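Local coordinates for protein cytosol aminopeptidase (Coxiella burnetii, PDB 3IJ3) that probably removes N-terminal amino acids from peptides as a manganese-dependent metalloaminopeptidase of the M17 family, assembled from six chains, at residues A[46-51]-A[66-71]; A[75-80]-A[107-112]; A[129-134]-A[165-170]. All blocks are in the same frame, centred on the assembly; numbering follows the deposited sequence. Where two conformers were deposited one is given.

Contact 1. Residues A[46-51]-A[66-71]; sequences DELPDW and SGFVGL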
ATOM      1  N   ASP A  46      -7.690  45.123 -25.199  1.00 20.61           N
ATOM      2  CA  ASP A  46      -8.093  45.768 -26.447  1.00 21.21           C
ATOM      3  C   ASP A  46      -8.688  47.149 -26.286  1.00 20.31           C
ATOM      4  O   ASP A  46      -8.603  47.962 -27.211  1.00 20.42           O
ATOM      5  CB  ASP A  46      -9.076  44.886 -27.229  1.00 22.36           C
ATOM      6  CG  ASP A  46      -8.412  43.636 -27.833  1.00 26.49           C
ATOM      7  OD1 ASP A  46      -7.165  43.500 -27.793  1.00 30.62           O
ATOM      8  OD2 ASP A  46      -9.151  42.792 -28.368  1.00 31.08           O
ATOM      9  N   GLU A  47      -9.295  47.419 -25.137  1.00 19.15           N
ATOM     10  CA  GLU A  47      -9.925  48.724 -24.907  1.00 18.80           C
ATOM     11  C   GLU A  47      -9.014  49.747 -24.258  1.00 17.75           C
ATOM     12  O   GLU A  47      -9.326  50.935 -24.239  1.00 17.75           O
ATOM     13  CB  GLU A  47     -11.195  48.579 -24.045  1.00 19.95           C
ATOM     14  CG  GLU A  47     -12.412  48.055 -24.816  1.00 23.73           C
ATOM     15  CD  GLU A  47     -12.251  46.621 -25.259  1.00 26.82           C
ATOM     16  OE1 GLU A  47     -12.011  45.769 -24.384  1.00 28.42           O
ATOM     17  OE2 GLU A  47     -12.388  46.350 -26.475  1.00 26.57           O
ATOM     18  N   LEU A  48      -7.882  49.302 -23.741  1.00 17.86           N
ATOM     19  CA  LEU A  48      -7.007  50.207 -22.994  1.00 17.48           C
ATOM     20  C   LEU A  48      -6.429  51.376 -23.813  1.00 18.46           C
ATOM     21  O   LEU A  48      -6.464  52.517 -23.349  1.00 18.10           O
ATOM     22  CB  LEU A  48      -5.927  49.403 -22.246  1.00 15.88           C
ATOM     23  CG  LEU A  48      -4.991  50.154 -21.308  1.00 16.37           C
ATOM     24  CD1 LEU A  48      -5.772  50.966 -20.293  1.00 15.37           C
ATOM     25  CD2 LEU A  48      -4.045  49.144 -20.622  1.00 20.12           C
ATOM     26  N   PRO A  49      -5.942  51.115 -25.043  1.00 19.88           N
ATOM     27  CA  PRO A  49      -5.368  52.208 -25.828  1.00 20.23           C
ATOM     28  C   PRO A  49      -6.345  53.356 -26.073  1.00 20.47           C
ATOM     29  O   PRO A  49      -5.989  54.519 -25.867  1.00 20.83           O
ATOM     30  CB  PRO A  49      -4.973  51.521 -27.143  1.00 20.94           C
ATOM     31  CG  PRO A  49      -4.714  50.125 -26.757  1.00 19.83           C
ATOM     32  CD  PRO A  49      -5.737  49.815 -25.702  1.00 20.16           C
ATOM     33  N   ASP A  50      -7.561  53.027 -26.505  1.00 20.48           N
ATOM     34  CA  ASP A  50      -8.604  54.038 -26.739  1.00 20.77           C
ATOM     35  C   ASP A  50      -9.021  54.733 -25.451  1.00 19.04           C
ATOM     36  O   ASP A  50      -9.309  55.923 -25.457  1.00 21.04           O
ATOM     37  CB  ASP A  50      -9.850  53.414 -27.377  1.00 20.93           C
ATOM     38  CG  ASP A  50      -9.642  53.033 -28.825  1.00 24.35           C
ATOM     39  OD1 ASP A  50      -8.697  53.539 -29.457  1.00 25.80           O
ATOM     40  OD2 ASP A  50     -10.449  52.226 -29.326  1.00 27.87           O
ATOM     41  N   TRP A  51      -9.100  53.985 -24.355  1.00 18.41           N
ATOM     42  CA  TRP A  51      -9.463  54.586 -23.086  1.00 17.03           C
ATOM     43  C   TRP A  51      -8.394  55.606 -22.675  1.00 16.06           C
ATOM     44  O   TRP A  51      -8.726  56.719 -22.272  1.00 14.67           O
ATOM     45  CB  TRP A  51      -9.636  53.542 -21.985  1.00 17.29           C
ATOM     46  CG  TRP A  51     -10.009  54.174 -20.704  1.00 16.60           C
ATOM     47  CD1 TRP A  51     -11.245  54.618 -20.347  1.00 17.05           C
ATOM     48  CD2 TRP A  51      -9.148  54.454 -19.601  1.00 17.77           C
ATOM     49  NE1 TRP A  51     -11.209  55.156 -19.090  1.00 19.75           N
ATOM     50  CE2 TRP A  51      -9.932  55.065 -18.607  1.00 16.75           C
ATOM     51  CE3 TRP A  51      -7.784  54.248 -19.356  1.00 16.48           C
ATOM     52  CZ2 TRP A  51      -9.403  55.476 -17.391  1.00 16.54           C
ATOM     53  CZ3 TRP A  51      -7.258  54.667 -18.151  1.00 14.98           C
ATOM     54  CH2 TRP A  51      -8.068  55.271 -17.183  1.00 16.95           C
ATOM     55  N   SER A  66       3.516  51.951 -15.326  1.00 14.48           N
ATOM     56  CA  SER A  66       3.181  50.870 -14.390  1.00 15.83           C
ATOM     57  C   SER A  66       3.281  49.475 -14.996  1.00 17.12           C
ATOM     58  O   SER A  66       3.418  48.507 -14.260  1.00 18.91           O
ATOM     59  CB  SER A  66       1.757  51.054 -13.864  1.00 17.09           C
ATOM     60  OG  SER A  66       0.807  50.693 -14.866  1.00 18.22           O
ATOM     61  N   GLY A  67       3.187  49.353 -16.316  1.00 17.68           N
ATOM     62  CA  GLY A  67       3.236  48.047 -16.963  1.00 18.92           C
ATOM     63  C   GLY A  67       1.880  47.350 -17.029  1.00 18.65           C
ATOM     64  O   GLY A  67       1.783  46.203 -17.472  1.00 19.28           O
ATOM     65  N   PHE A  68       0.827  48.038 -16.603  1.00 18.53           N
ATOM     66  CA  PHE A  68      -0.513  47.473 -16.656  1.00 17.55           C
ATOM     67  C   PHE A  68      -0.950  47.396 -18.098  1.00 17.47           C
ATOM     68  O   PHE A  68      -0.899  48.389 -18.813  1.00 17.23           O
ATOM     69  CB  PHE A  68      -1.518  48.326 -15.872  1.00 17.21           C
ATOM     70  CG  PHE A  68      -2.959  47.830 -15.952  1.00 14.62           C
ATOM     71  CD1 PHE A  68      -3.404  46.798 -15.138  1.00 15.31           C
ATOM     72  CD2 PHE A  68      -3.876  48.458 -16.796  1.00 15.35           C
ATOM     73  CE1 PHE A  68      -4.753  46.355 -15.191  1.00 13.60           C
ATOM     74  CE2 PHE A  68      -5.205  48.038 -16.875  1.00 12.36           C
ATOM     75  CZ  PHE A  68      -5.651  46.993 -16.065  1.00 12.04           C
ATOM     76  N   VAL A  69      -1.406  46.219 -18.502  1.00 18.02           N
ATOM     77  CA  VAL A  69      -1.873  45.993 -19.870  1.00 18.78           C
ATOM     78  C   VAL A  69      -3.265  45.331 -19.925  1.00 19.29           C
ATOM     79  O   VAL A  69      -3.748  44.974 -20.991  1.00 20.64           O
ATOM     80  CB  VAL A  69      -0.847  45.150 -20.641  1.00 19.42           C
ATOM     81  CG1 VAL A  69       0.457  45.930 -20.792  1.00 20.08           C
ATOM     82  CG2 VAL A  69      -0.594  43.830 -19.941  1.00 17.88           C
ATOM     83  N   GLY A  70      -3.917  45.193 -18.780  1.00 18.70           N
ATOM     84  CA  GLY A  70      -5.247  44.599 -18.741  1.00 18.80           C
ATOM     85  C   GLY A  70      -5.316  43.118 -18.449  1.00 18.38           C
ATOM     86  O   GLY A  70      -6.367  42.511 -18.654  1.00 18.26           O
ATOM     87  N   LEU A  71      -4.218  42.519 -17.990  0.60 18.27           N
ATOM     88  CA  LEU A  71      -4.242  41.090 -17.670  0.60 18.52           C
ATOM     89  C   LEU A  71      -5.244  40.844 -16.552  0.60 18.48           C
ATOM     90  O   LEU A  71      -5.309  41.611 -15.587  0.60 18.39           O
ATOM     91  CB  LEU A  71      -2.870  40.576 -17.260  0.60 19.22           C
ATOM     92  CG  LEU A  71      -1.754  40.691 -18.297  0.60 20.29           C
ATOM     93  CD1 LEU A  71      -0.519  39.976 -17.764  0.60 23.90           C
ATOM     94  CD2 LEU A  71      -2.173  40.097 -19.637  0.60 21.11           C
TER

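Contact 2. Residues A[75-80]-A[107-112]; sequences ICSIPE and VLPPGA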
ATOM      1  N   ILE A  75      -4.289  44.961 -11.293  1.00 16.18           N
ATOM      2  CA  ILE A  75      -4.886  46.272 -11.149  1.00 15.18           C
ATOM      3  C   ILE A  75      -3.872  47.376 -11.413  1.00 15.78           C
ATOM      4  O   ILE A  75      -2.652  47.153 -11.424  1.00 15.72           O
ATOM      5  CB  ILE A  75      -5.524  46.502  -9.738  1.00 15.94           C
ATOM      6  CG1 ILE A  75      -4.469  46.433  -8.629  1.00 17.51           C
ATOM      7  CG2 ILE A  75      -6.606  45.475  -9.472  1.00 17.57           C
ATOM      8  CD1 ILE A  75      -4.937  46.960  -7.271  1.00 17.86           C
ATOM      9  N   CYS A  76      -4.399  48.558 -11.688  1.00 15.12           N
ATOM     10  CA  CYS A  76      -3.583  49.749 -11.840  1.00 15.30           C
ATOM     11  C   CYS A  76      -4.235  50.829 -10.986  1.00 15.84           C
ATOM     12  O   CYS A  76      -5.342  51.282 -11.296  1.00 14.61           O
ATOM     13  CB  CYS A  76      -3.472  50.199 -13.300  1.00 15.60           C
ATOM     14  SG  CYS A  76      -2.367  51.649 -13.507  1.00 17.59           S
ATOM     15  N   SER A  77      -3.581  51.181  -9.869  1.00 16.00           N
ATOM     16  CA  SER A  77      -4.034  52.266  -8.997  1.00 17.39           C
ATOM     17  C   SER A  77      -3.471  53.560  -9.569  1.00 17.70           C
ATOM     18  O   SER A  77      -2.247  53.716  -9.666  1.00 20.22           O
ATOM     19  CB  SER A  77      -3.534  52.034  -7.566  1.00 17.29           C
ATOM     20  OG  SER A  77      -4.051  50.813  -7.072  1.00 21.68           O
ATOM     21  N   ILE A  78      -4.352  54.459  -9.978  1.00 17.07           N
ATOM     22  CA  ILE A  78      -3.973  55.716 -10.633  1.00 19.14           C
ATOM     23  C   ILE A  78      -4.042  56.897  -9.678  1.00 19.89           C
ATOM     24  O   ILE A  78      -5.072  57.145  -9.077  1.00 18.45           O
ATOM     25  CB  ILE A  78      -4.902  56.010 -11.814  1.00 18.33           C
ATOM     26  CG1 ILE A  78      -4.837  54.859 -12.833  1.00 18.27           C
ATOM     27  CG2 ILE A  78      -4.552  57.356 -12.477  1.00 20.38           C
ATOM     28  CD1 ILE A  78      -5.874  54.951 -13.899  1.00 15.04           C
ATOM     29  N   PRO A  79      -2.938  57.649  -9.555  1.00 21.73           N
ATOM     30  CA  PRO A  79      -2.971  58.802  -8.642  1.00 21.77           C
ATOM     31  C   PRO A  79      -3.614  60.066  -9.169  1.00 21.88           C
ATOM     32  O   PRO A  79      -3.663  60.313 -10.394  1.00 23.26           O
ATOM     33  CB  PRO A  79      -1.478  59.070  -8.378  1.00 22.74           C
ATOM     34  CG  PRO A  79      -0.798  58.634  -9.653  1.00 24.30           C
ATOM     35  CD  PRO A  79      -1.584  57.393 -10.087  1.00 22.23           C
ATOM     36  N   GLU A  80      -4.147  60.855  -8.238  1.00 19.19           N
ATOM     37  CA  GLU A  80      -4.642  62.182  -8.521  1.00 19.27           C
ATOM     38  C   GLU A  80      -3.348  62.999  -8.517  1.00 17.82           C
ATOM     39  O   GLU A  80      -2.316  62.461  -8.136  1.00 16.43           O
ATOM     40  CB  GLU A  80      -5.521  62.699  -7.391  1.00 19.93           C
ATOM     41  CG  GLU A  80      -6.898  62.046  -7.251  1.00 23.11           C
ATOM     42  CD  GLU A  80      -7.886  62.506  -8.314  1.00 31.27           C
ATOM     43  OE1 GLU A  80      -7.463  63.170  -9.292  1.00 33.53           O
ATOM     44  OE2 GLU A  80      -9.099  62.201  -8.160  1.00 30.84           O
ATOM     45  N   VAL A 107      -5.979  42.935  -3.041  1.00 17.98           N
ATOM     46  CA  VAL A 107      -5.033  43.786  -3.757  1.00 17.33           C
ATOM     47  C   VAL A 107      -5.316  45.282  -3.663  1.00 17.54           C
ATOM     48  O   VAL A 107      -4.411  46.096  -3.885  1.00 17.26           O
ATOM     49  CB  VAL A 107      -4.920  43.364  -5.249  1.00 17.61           C
ATOM     50  CG1 VAL A 107      -4.375  41.922  -5.352  1.00 21.18           C
ATOM     51  CG2 VAL A 107      -6.265  43.498  -5.987  1.00 14.48           C
ATOM     52  N   LEU A 108      -6.542  45.658  -3.318  1.00 17.31           N
ATOM     53  CA  LEU A 108      -6.892  47.078  -3.257  1.00 16.64           C
ATOM     54  C   LEU A 108      -6.229  47.858  -2.155  1.00 17.27           C
ATOM     55  O   LEU A 108      -6.064  47.367  -1.043  1.00 16.23           O
ATOM     56  CB  LEU A 108      -8.395  47.288  -3.105  1.00 15.83           C
ATOM     57  CG  LEU A 108      -9.261  47.150  -4.346  1.00 17.00           C
ATOM     58  CD1 LEU A 108     -10.740  47.219  -3.961  1.00 12.92           C
ATOM     59  CD2 LEU A 108      -8.909  48.235  -5.361  1.00 16.69           C
ATOM     60  N   PRO A 109      -5.837  49.100  -2.468  1.00 18.45           N
ATOM     61  CA  PRO A 109      -5.346  49.937  -1.402  1.00 19.13           C
ATOM     62  C   PRO A 109      -6.526  50.262  -0.469  1.00 20.66           C
ATOM     63  O   PRO A 109      -7.679  49.983  -0.813  1.00 19.19           O
ATOM     64  CB  PRO A 109      -4.911  51.222  -2.123  1.00 18.62           C
ATOM     65  CG  PRO A 109      -4.829  50.896  -3.567  1.00 20.37           C
ATOM     66  CD  PRO A 109      -5.777  49.761  -3.787  1.00 18.99           C
ATOM     67  N   PRO A 110      -6.253  50.847   0.698  1.00 20.76           N
ATOM     68  CA  PRO A 110      -7.342  51.232   1.599  1.00 20.75           C
ATOM     69  C   PRO A 110      -8.287  52.272   0.980  1.00 19.90           C
ATOM     70  O   PRO A 110      -7.851  53.108   0.160  1.00 18.96           O
ATOM     71  CB  PRO A 110      -6.595  51.868   2.780  1.00 22.17           C
ATOM     72  CG  PRO A 110      -5.277  51.195   2.775  1.00 23.26           C
ATOM     73  CD  PRO A 110      -4.936  51.076   1.314  1.00 22.50           C
ATOM     74  N   GLY A 111      -9.569  52.217   1.342  1.00 17.90           N
ATOM     75  CA  GLY A 111     -10.522  53.217   0.845  1.00 17.87           C
ATOM     76  C   GLY A 111     -11.947  52.788   0.653  1.00 16.33           C
ATOM     77  O   GLY A 111     -12.307  51.637   0.912  1.00 16.58           O
ATOM     78  N   ALA A 112     -12.753  53.759   0.212  1.00 15.19           N
ATOM     79  CA  ALA A 112     -14.166  53.596  -0.089  1.00 13.76           C
ATOM     80  C   ALA A 112     -14.273  53.629  -1.596  1.00 13.35           C
ATOM     81  O   ALA A 112     -13.979  54.653  -2.220  1.00 13.42           O
ATOM     82  CB  ALA A 112     -15.004  54.751   0.540  1.00 13.43           C
TER

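Contact 3. Residues A[129-134]-A[165-170]; sequences ALLAFG and DWLTTI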
ATOM      1  N   ALA A 129     -20.743  41.268  -9.802  1.00 11.57           N
ATOM      2  CA  ALA A 129     -19.488  41.902  -9.451  1.00 11.13           C
ATOM      3  C   ALA A 129     -19.555  42.410  -8.003  1.00 11.49           C
ATOM      4  O   ALA A 129     -18.611  42.246  -7.243  1.00  9.93           O
ATOM      5  CB  ALA A 129     -19.164  43.054 -10.429  1.00 11.29           C
ATOM      6  N   LEU A 130     -20.664  43.050  -7.629  1.00 11.44           N
ATOM      7  CA  LEU A 130     -20.827  43.521  -6.259  1.00 12.57           C
ATOM      8  C   LEU A 130     -20.719  42.358  -5.255  1.00 11.61           C
ATOM      9  O   LEU A 130     -20.057  42.456  -4.215  1.00 12.46           O
ATOM     10  CB  LEU A 130     -22.186  44.225  -6.093  1.00 11.76           C
ATOM     11  CG  LEU A 130     -22.385  45.547  -6.840  1.00 13.27           C
ATOM     12  CD1 LEU A 130     -23.879  45.921  -6.907  1.00 16.79           C
ATOM     13  CD2 LEU A 130     -21.571  46.665  -6.216  1.00 12.88           C
ATOM     14  N   LEU A 131     -21.392  41.263  -5.558  1.00 12.62           N
ATOM     15  CA  LEU A 131     -21.356  40.073  -4.696  1.00 11.94           C
ATOM     16  C   LEU A 131     -19.947  39.444  -4.638  1.00 12.03           C
ATOM     17  O   LEU A 131     -19.439  39.155  -3.547  1.00 12.21           O
ATOM     18  CB  LEU A 131     -22.385  39.042  -5.179  1.00 12.62           C
ATOM     19  CG  LEU A 131     -22.425  37.726  -4.409  1.00 12.50           C
ATOM     20  CD1 LEU A 131     -22.789  37.977  -2.941  1.00 13.31           C
ATOM     21  CD2 LEU A 131     -23.409  36.768  -5.092  1.00 14.47           C
ATOM     22  N   ALA A 132     -19.296  39.302  -5.794  1.00 11.37           N
ATOM     23  CA  ALA A 132     -17.940  38.726  -5.861  1.00 10.45           C
ATOM     24  C   ALA A 132     -16.994  39.497  -4.975  1.00 11.52           C
ATOM     25  O   ALA A 132     -16.162  38.896  -4.292  1.00 10.84           O
ATOM     26  CB  ALA A 132     -17.420  38.692  -7.309  1.00 10.38           C
ATOM     27  N   PHE A 133     -17.101  40.830  -4.977  1.00 10.88           N
ATOM     28  CA  PHE A 133     -16.263  41.628  -4.088  1.00 11.04           C
ATOM     29  C   PHE A 133     -16.416  41.172  -2.633  1.00 12.27           C
ATOM     30  O   PHE A 133     -15.414  40.968  -1.910  1.00 12.67           O
ATOM     31  CB  PHE A 133     -16.606  43.119  -4.184  1.00 10.56           C
ATOM     32  CG  PHE A 133     -15.803  43.963  -3.234  1.00 10.85           C
ATOM     33  CD1 PHE A 133     -14.538  44.402  -3.595  1.00 17.80           C
ATOM     34  CD2 PHE A 133     -16.273  44.262  -1.975  1.00 14.29           C
ATOM     35  CE1 PHE A 133     -13.777  45.143  -2.709  1.00 17.25           C
ATOM     36  CE2 PHE A 133     -15.510  45.005  -1.094  1.00 14.61           C
ATOM     37  CZ  PHE A 133     -14.269  45.436  -1.465  1.00 16.24           C
ATOM     38  N   GLY A 134     -17.670  41.036  -2.201  1.00 11.69           N
ATOM     39  CA  GLY A 134     -17.974  40.606  -0.849  1.00 12.09           C
ATOM     40  C   GLY A 134     -17.454  39.195  -0.554  1.00 11.95           C
ATOM     41  O   GLY A 134     -16.865  38.963   0.494  1.00 12.44           O
ATOM     42  N   ASP A 165     -28.498  39.299   1.004  1.00  8.54           N
ATOM     43  CA  ASP A 165     -29.141  37.998   1.228  1.00  9.26           C
ATOM     44  C   ASP A 165     -28.166  36.890   0.772  1.00  8.32           C
ATOM     45  O   ASP A 165     -27.926  35.920   1.503  1.00  8.97           O
ATOM     46  CB  ASP A 165     -30.472  37.846   0.457  1.00  9.04           C
ATOM     47  CG  ASP A 165     -31.644  38.609   1.081  1.00 10.98           C
ATOM     48  OD1 ASP A 165     -31.495  39.168   2.186  1.00 10.03           O
ATOM     49  OD2 ASP A 165     -32.729  38.632   0.458  1.00 12.28           O
ATOM     50  N   TRP A 166     -27.605  37.029  -0.431  1.00  7.39           N
ATOM     51  CA  TRP A 166     -26.667  36.026  -0.918  1.00  7.19           C
ATOM     52  C   TRP A 166     -25.363  35.971  -0.132  1.00  7.94           C
ATOM     53  O   TRP A 166     -24.884  34.886   0.167  1.00  7.47           O
ATOM     54  CB  TRP A 166     -26.355  36.177  -2.425  1.00  8.29           C
ATOM     55  CG  TRP A 166     -27.341  35.486  -3.290  1.00  7.86           C
ATOM     56  CD1 TRP A 166     -28.203  36.053  -4.173  1.00 13.06           C
ATOM     57  CD2 TRP A 166     -27.588  34.073  -3.334  1.00  9.04           C
ATOM     58  NE1 TRP A 166     -28.970  35.084  -4.775  1.00 12.11           N
ATOM     59  CE2 TRP A 166     -28.605  33.859  -4.277  1.00  9.77           C
ATOM     60  CE3 TRP A 166     -27.040  32.976  -2.671  1.00 11.31           C
ATOM     61  CZ2 TRP A 166     -29.093  32.587  -4.566  1.00 12.30           C
ATOM     62  CZ3 TRP A 166     -27.524  31.712  -2.949  1.00 10.36           C
ATOM     63  CH2 TRP A 166     -28.537  31.527  -3.896  1.00 11.97           C
ATOM     64  N   LEU A 167     -24.790  37.130   0.180  1.00  8.10           N
ATOM     65  CA  LEU A 167     -23.518  37.178   0.878  1.00  9.51           C
ATOM     66  C   LEU A 167     -23.629  36.555   2.256  1.00  9.06           C
ATOM     67  O   LEU A 167     -22.806  35.712   2.633  1.00  8.70           O
ATOM     68  CB  LEU A 167     -23.024  38.615   1.005  1.00 11.52           C
ATOM     69  CG  LEU A 167     -21.686  38.758   1.752  1.00 16.55           C
ATOM     70  CD1 LEU A 167     -20.596  39.113   0.818  1.00 19.32           C
ATOM     71  CD2 LEU A 167     -21.800  39.862   2.792  1.00 24.58           C
ATOM     72  N   THR A 168     -24.665  36.947   3.009  1.00  8.72           N
ATOM     73  CA  THR A 168     -24.855  36.423   4.346  1.00  9.43           C
ATOM     74  C   THR A 168     -25.130  34.923   4.330  1.00  8.19           C
ATOM     75  O   THR A 168     -24.661  34.192   5.197  1.00  8.56           O
ATOM     76  CB  THR A 168     -25.937  37.175   5.131  1.00  9.91           C
ATOM     77  OG1 THR A 168     -27.214  37.054   4.480  1.00 10.85           O
ATOM     78  CG2 THR A 168     -25.522  38.670   5.306  1.00 11.91           C
ATOM     79  N   THR A 169     -25.844  34.456   3.312  1.00  8.28           N
ATOM     80  CA  THR A 169     -26.155  33.026   3.200  1.00  6.82           C
ATOM     81  C   THR A 169     -24.883  32.239   2.832  1.00  6.38           C
ATOM     82  O   THR A 169     -24.620  31.179   3.392  1.00  7.40           O
ATOM     83  CB  THR A 169     -27.248  32.802   2.149  1.00  7.21           C
ATOM     84  OG1 THR A 169     -28.465  33.465   2.586  1.00 10.61           O
ATOM     85  CG2 THR A 169     -27.493  31.319   1.938  1.00  8.79           C
ATOM     86  N   ILE A 170     -24.098  32.753   1.890  1.00  6.93           N
ATOM     87  CA  ILE A 170     -22.847  32.065   1.505  1.00  7.07           C
ATOM     88  C   ILE A 170     -21.857  32.084   2.674  1.00  6.43           C
ATOM     89  O   ILE A 170     -21.168  31.083   2.900  1.00  7.06           O
ATOM     90  CB  ILE A 170     -22.254  32.623   0.198  1.00  6.72           C
ATOM     91  CG1 ILE A 170     -23.222  32.324  -0.964  1.00  6.97           C
ATOM     92  CG2 ILE A 170     -20.827  32.047  -0.045  1.00  8.18           C
ATOM     93  CD1 ILE A 170     -22.939  33.101  -2.243  1.00 10.60           C
TER

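Contact 1. Residues A[46-51]-A[66-71]
On one face of the mixed sheet of the M17 N-terminal domain, the short helix 48-52 meets the loop that leads from helix 57-66 to strand 75-79. L48 and F68 carry this contact. L48 belongs to helix 48-52. Its CB is directed toward the loop, and its CD2 methyl makes the contact. CG lies anti to the backbone N (chi1 -175°), with chi2 54° setting CD2 against the loop. L48 CD2 is 3.9 Å from F68 CD2, and the two side chains run obliquely past each other. The same methyl also rests on the loop backbone, with L48 CD2 3.7 Å from F68 O and 3.9 Å from V69 CA. One methyl group thus touches both ring and main chain. No hydrogen bond joins the two segments, so the contact is apolar packing.

The loop folds back on its own ring. The backbone N of G70 stands 3.5 Å above the plane of the F68 ring, over its centre. At the other end of the loop, F68 N donates to S66 OG at 3.2 Å, with an N-H...O angle of 160°. This bond forms an ST turn just where helix 57-66 ends and G67 takes a positive phi. S66 OG is also hydrogen-bonded to V63 O, which ties the turn to the helix.

F68 continues onto C76 and L89 of the sheet, and L48 onto M43. Helix and loop therefore share one hydrophobic layer over the strands, as is typical of the packed face of an alpha/beta sheet.

Contact 2. Residues A[75-80]-A[107-112]
Strand 75-79, the outermost of the N-terminal alpha/beta sheet within the chain, packs here against the proline-rich link between helix 104-107 and strand 111-114. These two strands are not neighbours in the sheet. The link reaches strand 75-79 through side chains and one backbone carbonyl, and no hydrogen bond crosses between the segments.

The apolar part lies between I75 and V107. I75 CD1 is 3.9 Å from V107 CG2, and I75 CG2 is 4.0 Å from the same methyl. V107 CG2 thus meets two branches of I75. The two side chains point in opposite directions and slide past each other. I75 has CG1 between its backbone N and carbonyl carbon (chi1 63°), and from there CD1 reaches V107 CG2 alongside I75 CG2. I75 also packs on L90 of the neighbouring strand 85-91.

A second kind of contact sets side chain against backbone. I75 CD1 comes to 3.5 Å from V107 O, a van der Waals approach of a methyl to a carbonyl oxygen.

Two residues further along the strand, a polar group meets a proline ring. Both S77 and P109 also touch L85 of strand 85-91. The second subunit covers this end: its W62 packs on S77 and its A65 on P109. Within the pair, the S77 hydroxyl lies against the ring carbons of P109, with S77 OG 3.6 Å from P109 CG and 3.9 Å from P109 CD.

Contact 3. Residues A[129-134]-A[165-170]
Helices 123-135 and 157-178 pack side by side in this contact, the first from the N-terminal domain and the second a long helix that also packs on helix 275-289. Their short segments here lie at 30° to each other, with axes 9.9 Å apart at closest. L131 and L167 are nearest in register.

The close part is formed by L131, G134, W166 and L167. L131 has CG anti to its backbone N (chi1 178°), which helps bring its two methyls over to the other helix. L131 CD1 is 3.8 Å from L167 N and 4.0 Å from L167 CB. L131 CD2 is 4.0 Å from W166 CB. The tryptophan touches through its CB, while its end leads away, and the W166 side chain packs on M286 of helix 275-289. G134 gives the second point of contact. Having no side chain, it lets L167 CD1 come down onto its backbone.

The looser side is that of I170. Its CB is directed toward the other helix, but I170 CD1 stays 4.7 Å from L131 CD2. L131 itself is partly exposed. No hydrogen bond joins the two segments, although G134 O is hydrogen-bonded to Y171 OH one residue beyond.

Away from the interface, helix 157-178 is tied to helix 275-289, where R285 NH1 is hydrogen-bonded to the hydroxyls of T168 and T169. T169 OG1 also donates to D165 O at 2.7 Å, on the opposite face of that carbonyl from T169 N. Back at the interface, L167 CD1 is 3.4 Å from both G134 CA and G134 C.

Overall arrangement
Contacts 1 and 2 belong to the same N-terminal sheet, and their centres lie about 16 Å apart. They meet directly at C76, where F68 CG is 3.6 Å from C76 CB. W51 CH2 also reaches I78 CD1, at 4.0 Å. Both contacts touch the second subunit. Contact 3 lies closer to the middle of the chain, its centre about 22 Å from that of contact 2 and about 28 Å from that of contact 1. It joins contact 2 through L108 CD1 and F133 CE1, 3.9 Å apart, but does not touch contact 1. The lithium site of K250, D255, D273 and E334 includes no residue of the three contacts.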